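Local structure of putative mandelate racemase/muconate lactonizing enzyme (Bordetella bronchiseptica, 3DDM) at residues R14-Y22 and A63-E74; V43-W54 and L120-R131. The protein belongs to the mandelate racemase/muconate lactonizing enzyme family of the enolase superfamily, with an N-terminal domain joined to a TIM-barrel-like C-terminal domain. The protein carries 1 engineered substitution. One frame throughout, in Å; residues are numbered along the deposited sequence.

Contact 1 (R14-Y22 and A63-E74); sequences RVRAHVFRY and ACGAEHRARLVE
In the N-terminal domain, the edge strand R14-Y22 of a three-stranded antiparallel sheet is packed on helix 65-81, with A17 and V19 turned to A70. Strand 14-22 and helix segment 65-74 run antiparallel, their axes 174° apart and 7.5 Å at closest approach. A17 CB meets A70 CB at 3.7 Å. V19 divides its branches along the helix: CG2, lying beside the backbone N, meets A70 CB at 3.5 Å, while CG1, anti to that N, reaches one turn back to A66 CB at 3.9 Å. Further on, V15 and V73 cross at about a right angle through their CG1 methyls. Polar groups flank this small-residue seam. E74, extended beyond CG, accepts a nearly straight bond from A17 N to OE2 (3.1 Å, 172° at the hydrogen), the donor arriving from above the carboxylate plane. At the other end R21 bends at chi3 (70°) and lies coplanar with the E67 carboxylate. Its NH1 makes a salt bridge to E67 OE1 at 2.8 Å and also donates to E67 OE2, whose syn lone pair it uses, at 3.0 Å. R21 NE forms a salt bridge with D37, giving the guanidinium a second acid partner. H68 stacks on H68 and R69 salt-bridges E109, both of the second subunit. Helix-on-sheet packing of this kind belongs to the alpha+beta N-terminal domain typical of the enolase superfamily.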
loop_
_atom_site.group_PDB
_atom_site.type_symbol
_atom_site.label_atom_id
_atom_site.label_comp_id
_atom_site.label_asym_id
_atom_site.label_seq_id
_atom_site.Cartn_x
_atom_site.Cartn_y
_atom_site.Cartn_z
ATOM N N ARG A 14 -16.542 -1.906 -20.857
ATOM C CA ARG A 14 -17.073 -1.223 -19.689
ATOM C C ARG A 14 -16.638 -2.022 -18.477
ATOM O O ARG A 14 -16.718 -3.247 -18.482
ATOM C CB ARG A 14 -18.600 -1.150 -19.773
ATOM C CG ARG A 14 -19.287 -0.589 -18.534
ATOM C CD ARG A 14 -20.791 -0.400 -18.775
ATOM N NE ARG A 14 -21.610 -0.879 -17.659
ATOM C CZ ARG A 14 -21.767 -2.164 -17.334
ATOM N NH1 ARG A 14 -21.165 -3.118 -18.040
ATOM N NH2 ARG A 14 -22.520 -2.501 -16.291
ATOM N N VAL A 15 -16.155 -1.331 -17.449
ATOM C CA VAL A 15 -15.691 -1.991 -16.229
ATOM C C VAL A 15 -16.247 -1.273 -15.006
ATOM O O VAL A 15 -15.885 -0.129 -14.733
ATOM C CB VAL A 15 -14.151 -1.982 -16.151
ATOM C CG1 VAL A 15 -13.694 -2.673 -14.884
ATOM C CG2 VAL A 15 -13.561 -2.657 -17.374
ATOM N N ARG A 16 -17.124 -1.939 -14.263
ATOM C CA ARG A 16 -17.713 -1.312 -13.082
ATOM C C ARG A 16 -17.433 -2.072 -11.798
ATOM O O ARG A 16 -17.291 -3.298 -11.800
ATOM C CB ARG A 16 -19.227 -1.156 -13.261
ATOM C CG ARG A 16 -19.612 -0.479 -14.562
ATOM C CD ARG A 16 -21.086 -0.080 -14.607
ATOM N NE ARG A 16 -21.397 1.000 -13.668
ATOM C CZ ARG A 16 -22.511 1.733 -13.704
ATOM N NH1 ARG A 16 -23.435 1.507 -14.639
ATOM N NH2 ARG A 16 -22.697 2.695 -12.803
ATOM N N ALA A 17 -17.352 -1.329 -10.699
ATOM C CA ALA A 17 -17.103 -1.915 -9.392
ATOM C C ALA A 17 -18.263 -1.569 -8.473
ATOM O O ALA A 17 -18.726 -0.433 -8.460
ATOM C CB ALA A 17 -15.809 -1.375 -8.819
ATOM N N HIS A 18 -18.744 -2.551 -7.718
ATOM C CA HIS A 18 -19.847 -2.317 -6.799
ATOM C C HIS A 18 -19.410 -2.677 -5.400
ATOM O O HIS A 18 -18.841 -3.748 -5.176
ATOM C CB HIS A 18 -21.059 -3.161 -7.182
ATOM C CG HIS A 18 -21.397 -3.091 -8.635
ATOM N ND1 HIS A 18 -20.944 -4.020 -9.547
ATOM C CD2 HIS A 18 -22.080 -2.166 -9.346
ATOM C CE1 HIS A 18 -21.333 -3.671 -10.758
ATOM N NE2 HIS A 18 -22.022 -2.549 -10.665
ATOM N N VAL A 19 -19.675 -1.781 -4.458
ATOM C CA VAL A 19 -19.301 -2.016 -3.074
ATOM C C VAL A 19 -20.524 -2.370 -2.238
ATOM O O VAL A 19 -21.609 -1.842 -2.453
ATOM C CB VAL A 19 -18.631 -0.777 -2.458
ATOM C CG1 VAL A 19 -18.173 -1.092 -1.044
ATOM C CG2 VAL A 19 -17.463 -0.330 -3.325
ATOM N N PHE A 20 -20.336 -3.282 -1.290
ATOM C CA PHE A 20 -21.400 -3.720 -0.403
ATOM C C PHE A 20 -20.856 -3.820 1.000
ATOM O O PHE A 20 -19.701 -4.200 1.198
ATOM C CB PHE A 20 -21.937 -5.084 -0.824
ATOM C CG PHE A 20 -22.599 -5.077 -2.155
ATOM C CD1 PHE A 20 -21.881 -5.380 -3.304
ATOM C CD2 PHE A 20 -23.933 -4.714 -2.272
ATOM C CE1 PHE A 20 -22.484 -5.322 -4.558
ATOM C CE2 PHE A 20 -24.545 -4.652 -3.518
ATOM C CZ PHE A 20 -23.817 -4.957 -4.666
ATOM N N ARG A 21 -21.680 -3.456 1.973
ATOM C CA ARG A 21 -21.274 -3.532 3.362
ATOM C C ARG A 21 -22.465 -4.057 4.134
ATOM O O ARG A 21 -23.454 -3.355 4.330
ATOM C CB ARG A 21 -20.844 -2.155 3.887
ATOM C CG ARG A 21 -19.886 -1.423 2.955
ATOM C CD ARG A 21 -19.099 -0.330 3.665
ATOM N NE ARG A 21 -18.125 -0.915 4.575
ATOM C CZ ARG A 21 -16.811 -0.721 4.511
ATOM N NH1 ARG A 21 -16.277 0.059 3.580
ATOM N NH2 ARG A 21 -16.027 -1.338 5.378
ATOM N N TYR A 22 -22.375 -5.318 4.537
ATOM C CA TYR A 22 -23.439 -5.953 5.292
ATOM C C TYR A 22 -23.217 -5.697 6.775
ATOM O O TYR A 22 -22.219 -6.145 7.344
ATOM C CB TYR A 22 -23.449 -7.455 5.051
ATOM C CG TYR A 22 -24.674 -8.097 5.637
ATOM C CD1 TYR A 22 -25.881 -8.102 4.936
ATOM C CD2 TYR A 22 -24.648 -8.649 6.917
ATOM C CE1 TYR A 22 -27.032 -8.642 5.493
ATOM C CE2 TYR A 22 -25.794 -9.189 7.488
ATOM C CZ TYR A 22 -26.980 -9.184 6.768
ATOM O OH TYR A 22 -28.111 -9.735 7.321
ATOM N N ALA A 63 -10.784 -2.052 7.573
ATOM C CA ALA A 63 -12.243 -2.019 7.494
ATOM C C ALA A 63 -12.754 -0.980 6.489
ATOM O O ALA A 63 -13.787 -1.186 5.855
ATOM C CB ALA A 63 -12.836 -1.753 8.860
ATOM N N CYS A 64 -12.021 0.117 6.318
ATOM C CA CYS A 64 -12.435 1.179 5.393
ATOM C C CYS A 64 -11.895 1.072 3.960
ATOM O O CYS A 64 -12.209 1.910 3.109
ATOM C CB CYS A 64 -11.993 2.524 5.950
ATOM S SG CYS A 64 -10.197 2.673 5.924
ATOM N N GLY A 65 -11.088 0.051 3.690
ATOM C CA GLY A 65 -10.487 -0.090 2.373
ATOM C C GLY A 65 -11.286 -0.441 1.131
ATOM O O GLY A 65 -10.754 -0.306 0.037
ATOM N N ALA A 66 -12.540 -0.867 1.268
ATOM C CA ALA A 66 -13.352 -1.276 0.109
ATOM C C ALA A 66 -13.632 -0.211 -0.953
ATOM O O ALA A 66 -13.505 -0.472 -2.145
ATOM C CB ALA A 66 -14.668 -1.887 0.583
ATOM N N GLU A 67 -14.018 0.985 -0.528
ATOM C CA GLU A 67 -14.314 2.063 -1.470
ATOM C C GLU A 67 -13.086 2.439 -2.310
ATOM O O GLU A 67 -13.168 2.605 -3.532
ATOM C CB GLU A 67 -14.817 3.298 -0.712
ATOM C CG GLU A 67 -16.230 3.189 -0.109
ATOM C CD GLU A 67 -16.335 2.235 1.078
ATOM O OE1 GLU A 67 -15.280 1.895 1.666
ATOM O OE2 GLU A 67 -17.474 1.838 1.438
ATOM N N HIS A 68 -11.943 2.572 -1.648
ATOM C CA HIS A 68 -10.718 2.934 -2.338
ATOM C C HIS A 68 -10.402 1.935 -3.454
ATOM O O HIS A 68 -9.999 2.312 -4.557
ATOM C CB HIS A 68 -9.553 2.978 -1.343
ATOM C CG HIS A 68 -8.250 3.370 -1.962
ATOM N ND1 HIS A 68 -8.069 4.572 -2.615
ATOM C CD2 HIS A 68 -7.075 2.706 -2.061
ATOM C CE1 HIS A 68 -6.838 4.631 -3.091
ATOM N NE2 HIS A 68 -6.214 3.511 -2.769
ATOM N N ARG A 69 -10.589 0.654 -3.156
ATOM C CA ARG A 69 -10.301 -0.394 -4.114
ATOM C C ARG A 69 -11.232 -0.350 -5.311
ATOM O O ARG A 69 -10.804 -0.563 -6.443
ATOM C CB ARG A 69 -10.350 -1.743 -3.410
ATOM C CG ARG A 69 -9.169 -1.921 -2.469
ATOM C CD ARG A 69 -9.365 -3.058 -1.479
ATOM N NE ARG A 69 -8.100 -3.402 -0.842
ATOM C CZ ARG A 69 -7.395 -2.575 -0.081
ATOM N NH1 ARG A 69 -7.829 -1.341 0.156
ATOM N NH2 ARG A 69 -6.240 -2.976 0.429
ATOM N N ALA A 70 -12.504 -0.058 -5.064
ATOM C CA ALA A 70 -13.467 0.045 -6.150
ATOM C C ALA A 70 -13.090 1.263 -6.988
ATOM O O ALA A 70 -13.166 1.218 -8.211
ATOM C CB ALA A 70 -14.871 0.188 -5.597
ATOM N N ARG A 71 -12.664 2.344 -6.338
ATOM C CA ARG A 71 -12.256 3.542 -7.067
ATOM C C ARG A 71 -11.062 3.223 -7.955
ATOM O O ARG A 71 -11.017 3.631 -9.116
ATOM C CB ARG A 71 -11.882 4.684 -6.117
ATOM C CG ARG A 71 -13.062 5.384 -5.460
ATOM C CD ARG A 71 -14.031 5.959 -6.504
ATOM N NE ARG A 71 -13.601 7.235 -7.100
ATOM C CZ ARG A 71 -14.141 7.775 -8.196
ATOM N NH1 ARG A 71 -15.134 7.156 -8.836
ATOM N NH2 ARG A 71 -13.698 8.943 -8.650
ATOM N N LEU A 72 -10.088 2.496 -7.409
ATOM C CA LEU A 72 -8.906 2.129 -8.184
ATOM C C LEU A 72 -9.294 1.404 -9.462
ATOM O O LEU A 72 -8.741 1.680 -10.534
ATOM C CB LEU A 72 -7.970 1.229 -7.368
ATOM C CG LEU A 72 -7.064 1.930 -6.351
ATOM C CD1 LEU A 72 -6.175 0.902 -5.677
ATOM C CD2 LEU A 72 -6.225 2.988 -7.047
ATOM N N VAL A 73 -10.246 0.478 -9.342
ATOM C CA VAL A 73 -10.707 -0.295 -10.489
ATOM C C VAL A 73 -11.339 0.587 -11.562
ATOM O O VAL A 73 -11.046 0.434 -12.750
ATOM C CB VAL A 73 -11.723 -1.380 -10.056
ATOM C CG1 VAL A 73 -12.400 -2.001 -11.280
ATOM C CG2 VAL A 73 -11.012 -2.448 -9.263
ATOM N N GLU A 74 -12.191 1.518 -11.145
ATOM C CA GLU A 74 -12.860 2.398 -12.096
ATOM C C GLU A 74 -12.025 3.586 -12.597
ATOM O O GLU A 74 -12.141 3.970 -13.755
ATOM C CB GLU A 74 -14.189 2.896 -11.506
ATOM C CG GLU A 74 -15.179 1.768 -11.190
ATOM C CD GLU A 74 -16.545 2.258 -10.688
ATOM O OE1 GLU A 74 -16.581 3.116 -9.774
ATOM O OE2 GLU A 74 -17.583 1.772 -11.198
#

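Contact 2 (V43-W54 and L120-R131); sequences VEVEDSDGAVGW and LDIALCDLAARR
R131 NH1 is gripped by two carboxylates of the turn between strands: D49 OD2 takes it at 2.6 Å with its anti lone pair, near the guanidinium plane, and D47 OD1 at 3.1 Å from the syn side, somewhat out of both planes. D47 and D49 belong to the type I turn D47-G50, so this network ties the hairpin tip to R131 at the exposed C-terminal end of helix segment L120-R131. Further in, W54 N donates to D126 OD2 at 2.7 Å, almost straight (176° at the hydrogen); the other oxygen, OD1, accepts from L368 N, so one carboxylate joins the sheet to a later part of the chain. Here the backbones come close. G53, with no side chain, makes a CA-H...O contact from its CA to A123 O (3.4 Å), and A123 CA makes another to W54 O. With CG anti to its backbone N (chi1 166°), L127 reaches the hairpin through both methyls: CD1 meets A51 CB and CD2 is 4.0 Å from D47 CB. V45 enters between helix turns, its CG2 at 3.5 Å from L120 CD2 and its CG1 at 3.8 Å from L124 CD2. Strand 43-46 crosses the helix at 48°. A beta hairpin laid across a long helix, with a glycine at the closest backbone approach, is part of the sheet-on-helices N-terminal domain of the enolase superfamily.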
loop_
_atom_site.group_PDB
_atom_site.type_symbol
_atom_site.label_atom_id
_atom_site.label_comp_id
_atom_site.label_asym_id
_atom_site.label_seq_id
_atom_site.Cartn_x
_atom_site.Cartn_y
_atom_site.Cartn_z
ATOM N N VAL A 43 -16.660 -6.949 -9.145
ATOM C CA VAL A 43 -16.370 -6.252 -10.391
ATOM C C VAL A 43 -16.949 -7.003 -11.569
ATOM O O VAL A 43 -16.975 -8.241 -11.579
ATOM C CB VAL A 43 -14.851 -6.061 -10.598
ATOM C CG1 VAL A 43 -14.336 -4.995 -9.643
ATOM C CG2 VAL A 43 -14.124 -7.372 -10.352
ATOM N N GLU A 44 -17.447 -6.248 -12.545
ATOM C CA GLU A 44 -18.018 -6.842 -13.743
ATOM C C GLU A 44 -17.395 -6.207 -14.962
ATOM O O GLU A 44 -17.447 -4.997 -15.129
ATOM C CB GLU A 44 -19.537 -6.650 -13.789
ATOM C CG GLU A 44 -19.999 -5.204 -13.807
ATOM C CD GLU A 44 -21.491 -5.071 -14.097
ATOM O OE1 GLU A 44 -21.966 -5.650 -15.095
ATOM O OE2 GLU A 44 -22.190 -4.376 -13.334
ATOM N N VAL A 45 -16.775 -7.025 -15.799
ATOM C CA VAL A 45 -16.166 -6.528 -17.019
ATOM C C VAL A 45 -17.040 -6.894 -18.208
ATOM O O VAL A 45 -17.293 -8.073 -18.454
ATOM C CB VAL A 45 -14.784 -7.140 -17.257
ATOM C CG1 VAL A 45 -14.245 -6.656 -18.605
ATOM C CG2 VAL A 45 -13.841 -6.759 -16.119
ATOM N N GLU A 46 -17.511 -5.888 -18.939
ATOM C CA GLU A 46 -18.336 -6.145 -20.108
ATOM C C GLU A 46 -17.496 -6.164 -21.378
ATOM O O GLU A 46 -16.690 -5.269 -21.634
ATOM C CB GLU A 46 -19.438 -5.102 -20.266
ATOM C CG GLU A 46 -20.474 -5.535 -21.292
ATOM C CD GLU A 46 -21.501 -4.468 -21.581
ATOM O OE1 GLU A 46 -22.043 -3.892 -20.611
ATOM O OE2 GLU A 46 -21.774 -4.210 -22.777
ATOM N N ASP A 47 -17.718 -7.205 -22.165
ATOM C CA ASP A 47 -17.035 -7.450 -23.425
ATOM C C ASP A 47 -17.492 -6.472 -24.504
ATOM O O ASP A 47 -18.484 -5.758 -24.338
ATOM C CB ASP A 47 -17.365 -8.874 -23.865
ATOM C CG ASP A 47 -16.384 -9.427 -24.847
ATOM O OD1 ASP A 47 -16.541 -10.616 -25.209
ATOM O OD2 ASP A 47 -15.462 -8.688 -25.252
ATOM N N SER A 48 -16.766 -6.456 -25.614
ATOM C CA SER A 48 -17.110 -5.598 -26.744
ATOM C C SER A 48 -18.328 -6.205 -27.454
ATOM O O SER A 48 -18.995 -5.536 -28.240
ATOM C CB SER A 48 -15.938 -5.514 -27.720
ATOM O OG SER A 48 -15.594 -6.808 -28.188
ATOM N N ASP A 49 -18.603 -7.481 -27.175
ATOM C CA ASP A 49 -19.748 -8.168 -27.764
ATOM C C ASP A 49 -20.929 -8.163 -26.787
ATOM O O ASP A 49 -21.991 -8.723 -27.076
ATOM C CB ASP A 49 -19.398 -9.620 -28.112
ATOM C CG ASP A 49 -18.298 -9.734 -29.169
ATOM O OD1 ASP A 49 -18.092 -8.766 -29.945
ATOM O OD2 ASP A 49 -17.652 -10.809 -29.232
ATOM N N GLY A 50 -20.737 -7.536 -25.630
ATOM C CA GLY A 50 -21.797 -7.481 -24.643
ATOM C C GLY A 50 -21.682 -8.570 -23.589
ATOM O O GLY A 50 -22.424 -8.571 -22.609
ATOM N N ALA A 51 -20.754 -9.502 -23.780
ATOM C CA ALA A 51 -20.577 -10.578 -22.818
ATOM C C ALA A 51 -20.084 -10.009 -21.487
ATOM O O ALA A 51 -19.331 -9.029 -21.455
ATOM C CB ALA A 51 -19.600 -11.601 -23.354
ATOM N N VAL A 52 -20.510 -10.626 -20.387
ATOM C CA VAL A 52 -20.139 -10.153 -19.061
ATOM C C VAL A 52 -19.392 -11.166 -18.194
ATOM O O VAL A 52 -19.679 -12.362 -18.220
ATOM C CB VAL A 52 -21.393 -9.670 -18.322
ATOM C CG1 VAL A 52 -21.058 -9.346 -16.870
ATOM C CG2 VAL A 52 -21.965 -8.446 -19.046
ATOM N N GLY A 53 -18.425 -10.668 -17.431
ATOM C CA GLY A 53 -17.652 -11.528 -16.551
ATOM C C GLY A 53 -17.603 -10.936 -15.159
ATOM O O GLY A 53 -17.508 -9.722 -15.012
ATOM N N TRP A 54 -17.663 -11.777 -14.133
ATOM C CA TRP A 54 -17.639 -11.280 -12.759
ATOM C C TRP A 54 -16.423 -11.678 -11.934
ATOM O O TRP A 54 -15.857 -12.757 -12.109
ATOM C CB TRP A 54 -18.893 -11.728 -12.010
ATOM C CG TRP A 54 -20.157 -11.156 -12.548
ATOM C CD1 TRP A 54 -20.957 -11.694 -13.514
ATOM C CD2 TRP A 54 -20.772 -9.925 -12.152
ATOM N NE1 TRP A 54 -22.039 -10.872 -13.742
ATOM C CE2 TRP A 54 -21.949 -9.780 -12.920
ATOM C CE3 TRP A 54 -20.442 -8.929 -11.219
ATOM C CZ2 TRP A 54 -22.795 -8.683 -12.788
ATOM C CZ3 TRP A 54 -21.290 -7.832 -11.084
ATOM C CH2 TRP A 54 -22.453 -7.721 -11.868
ATOM N N LEU A 120 -10.087 -8.135 -11.291
ATOM C CA LEU A 120 -10.366 -7.973 -12.717
ATOM C C LEU A 120 -9.924 -9.182 -13.534
ATOM O O LEU A 120 -10.507 -9.465 -14.590
ATOM C CB LEU A 120 -9.701 -6.708 -13.259
ATOM C CG LEU A 120 -10.454 -5.419 -12.916
ATOM C CD1 LEU A 120 -9.685 -4.199 -13.401
ATOM C CD2 LEU A 120 -11.827 -5.474 -13.557
ATOM N N ASP A 121 -8.906 -9.906 -13.066
ATOM C CA ASP A 121 -8.463 -11.087 -13.801
ATOM C C ASP A 121 -9.505 -12.194 -13.633
ATOM O O ASP A 121 -9.821 -12.926 -14.579
ATOM C CB ASP A 121 -7.103 -11.585 -13.302
ATOM C CG ASP A 121 -6.515 -12.663 -14.212
ATOM O OD1 ASP A 121 -6.592 -13.867 -13.852
ATOM O OD2 ASP A 121 -5.995 -12.294 -15.298
ATOM N N ILE A 122 -10.034 -12.309 -12.419
ATOM C CA ILE A 122 -11.050 -13.307 -12.120
ATOM C C ILE A 122 -12.263 -13.090 -13.033
ATOM O O ILE A 122 -12.884 -14.047 -13.484
ATOM C CB ILE A 122 -11.499 -13.221 -10.636
ATOM C CG1 ILE A 122 -10.387 -13.741 -9.718
ATOM C CG2 ILE A 122 -12.795 -13.984 -10.441
ATOM C CD1 ILE A 122 -10.687 -13.593 -8.236
ATOM N N ALA A 123 -12.583 -11.831 -13.312
ATOM C CA ALA A 123 -13.715 -11.506 -14.165
ATOM C C ALA A 123 -13.433 -11.769 -15.648
ATOM O O ALA A 123 -14.319 -12.204 -16.384
ATOM C CB ALA A 123 -14.119 -10.046 -13.957
ATOM N N LEU A 124 -12.207 -11.489 -16.089
ATOM C CA LEU A 124 -11.843 -11.719 -17.486
ATOM C C LEU A 124 -11.801 -13.221 -17.776
ATOM O O LEU A 124 -12.161 -13.660 -18.877
ATOM C CB LEU A 124 -10.492 -11.077 -17.802
ATOM C CG LEU A 124 -10.521 -9.554 -17.914
ATOM C CD1 LEU A 124 -9.112 -9.023 -18.077
ATOM C CD2 LEU A 124 -11.391 -9.145 -19.089
ATOM N N CYS A 125 -11.360 -14.005 -16.795
ATOM C CA CYS A 125 -11.316 -15.454 -16.958
ATOM C C CYS A 125 -12.739 -16.004 -16.916
ATOM O O CYS A 125 -13.075 -16.932 -17.649
ATOM C CB CYS A 125 -10.487 -16.105 -15.851
ATOM S SG CYS A 125 -8.731 -15.839 -16.011
ATOM N N ASP A 126 -13.562 -15.430 -16.043
ATOM C CA ASP A 126 -14.956 -15.833 -15.914
ATOM C C ASP A 126 -15.630 -15.545 -17.263
ATOM O O ASP A 126 -16.376 -16.370 -17.791
ATOM C CB ASP A 126 -15.615 -15.037 -14.777
ATOM C CG ASP A 126 -17.089 -15.347 -14.615
ATOM O OD1 ASP A 126 -17.443 -16.532 -14.429
ATOM O OD2 ASP A 126 -17.894 -14.394 -14.670
ATOM N N LEU A 127 -15.340 -14.377 -17.824
ATOM C CA LEU A 127 -15.889 -13.987 -19.118
ATOM C C LEU A 127 -15.453 -14.960 -20.210
ATOM O O LEU A 127 -16.266 -15.407 -21.020
ATOM C CB LEU A 127 -15.426 -12.573 -19.480
ATOM C CG LEU A 127 -15.607 -12.076 -20.914
ATOM C CD1 LEU A 127 -17.032 -12.272 -21.363
ATOM C CD2 LEU A 127 -15.221 -10.599 -20.990
ATOM N N ALA A 128 -14.166 -15.288 -20.223
ATOM C CA ALA A 128 -13.610 -16.201 -21.219
ATOM C C ALA A 128 -14.192 -17.603 -21.099
ATOM O O ALA A 128 -14.464 -18.257 -22.106
ATOM C CB ALA A 128 -12.082 -16.257 -21.087
ATOM N N ALA A 129 -14.372 -18.063 -19.865
ATOM C CA ALA A 129 -14.907 -19.393 -19.614
ATOM C C ALA A 129 -16.358 -19.453 -20.042
ATOM O O ALA A 129 -16.804 -20.443 -20.615
ATOM C CB ALA A 129 -14.779 -19.744 -18.141
ATOM N N ARG A 130 -17.100 -18.388 -19.759
ATOM C CA ARG A 130 -18.505 -18.336 -20.142
ATOM C C ARG A 130 -18.638 -18.376 -21.664
ATOM O O ARG A 130 -19.403 -19.185 -22.198
ATOM C CB ARG A 130 -19.164 -17.070 -19.597
ATOM C CG ARG A 130 -19.797 -17.240 -18.235
ATOM C CD ARG A 130 -19.575 -16.009 -17.371
ATOM N NE ARG A 130 -20.619 -15.803 -16.372
ATOM C CZ ARG A 130 -21.109 -16.748 -15.574
ATOM N NH1 ARG A 130 -20.656 -17.991 -15.649
ATOM N NH2 ARG A 130 -22.053 -16.449 -14.693
ATOM N N ARG A 131 -17.888 -17.515 -22.352
ATOM C CA ARG A 131 -17.941 -17.466 -23.806
ATOM C C ARG A 131 -17.641 -18.827 -24.412
ATOM O O ARG A 131 -18.213 -19.192 -25.440
ATOM C CB ARG A 131 -16.966 -16.425 -24.362
ATOM C CG ARG A 131 -17.435 -14.984 -24.185
ATOM C CD ARG A 131 -16.668 -14.030 -25.097
ATOM N NE ARG A 131 -16.657 -14.514 -26.479
ATOM C CZ ARG A 131 -17.046 -13.797 -27.533
ATOM N NH1 ARG A 131 -17.484 -12.552 -27.376
ATOM N NH2 ARG A 131 -16.997 -14.326 -28.754
#

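Both contacts set a helix against the same three-stranded sheet, but at different depths. Contact 1 is only partly buried, lies on an edge strand, and has a helix whose far side meets the second subunit; small methyls fill its middle and acids grip its margins. Contact 2 is mostly buried and touches no other chain of the assembly; larger aliphatic groups and close backbones dominate, with charges gathered at the exposed hairpin end. The centres of contact 1 and contact 2 are about 17 Å apart. Strands 14-23 and 37-46 pair directly, R14 NH1 meets E46 OE1 in a salt bridge at 2.8 Å, and V15 CG1 lies 3.6 Å from L120 CD2, where the two apolar layers merge.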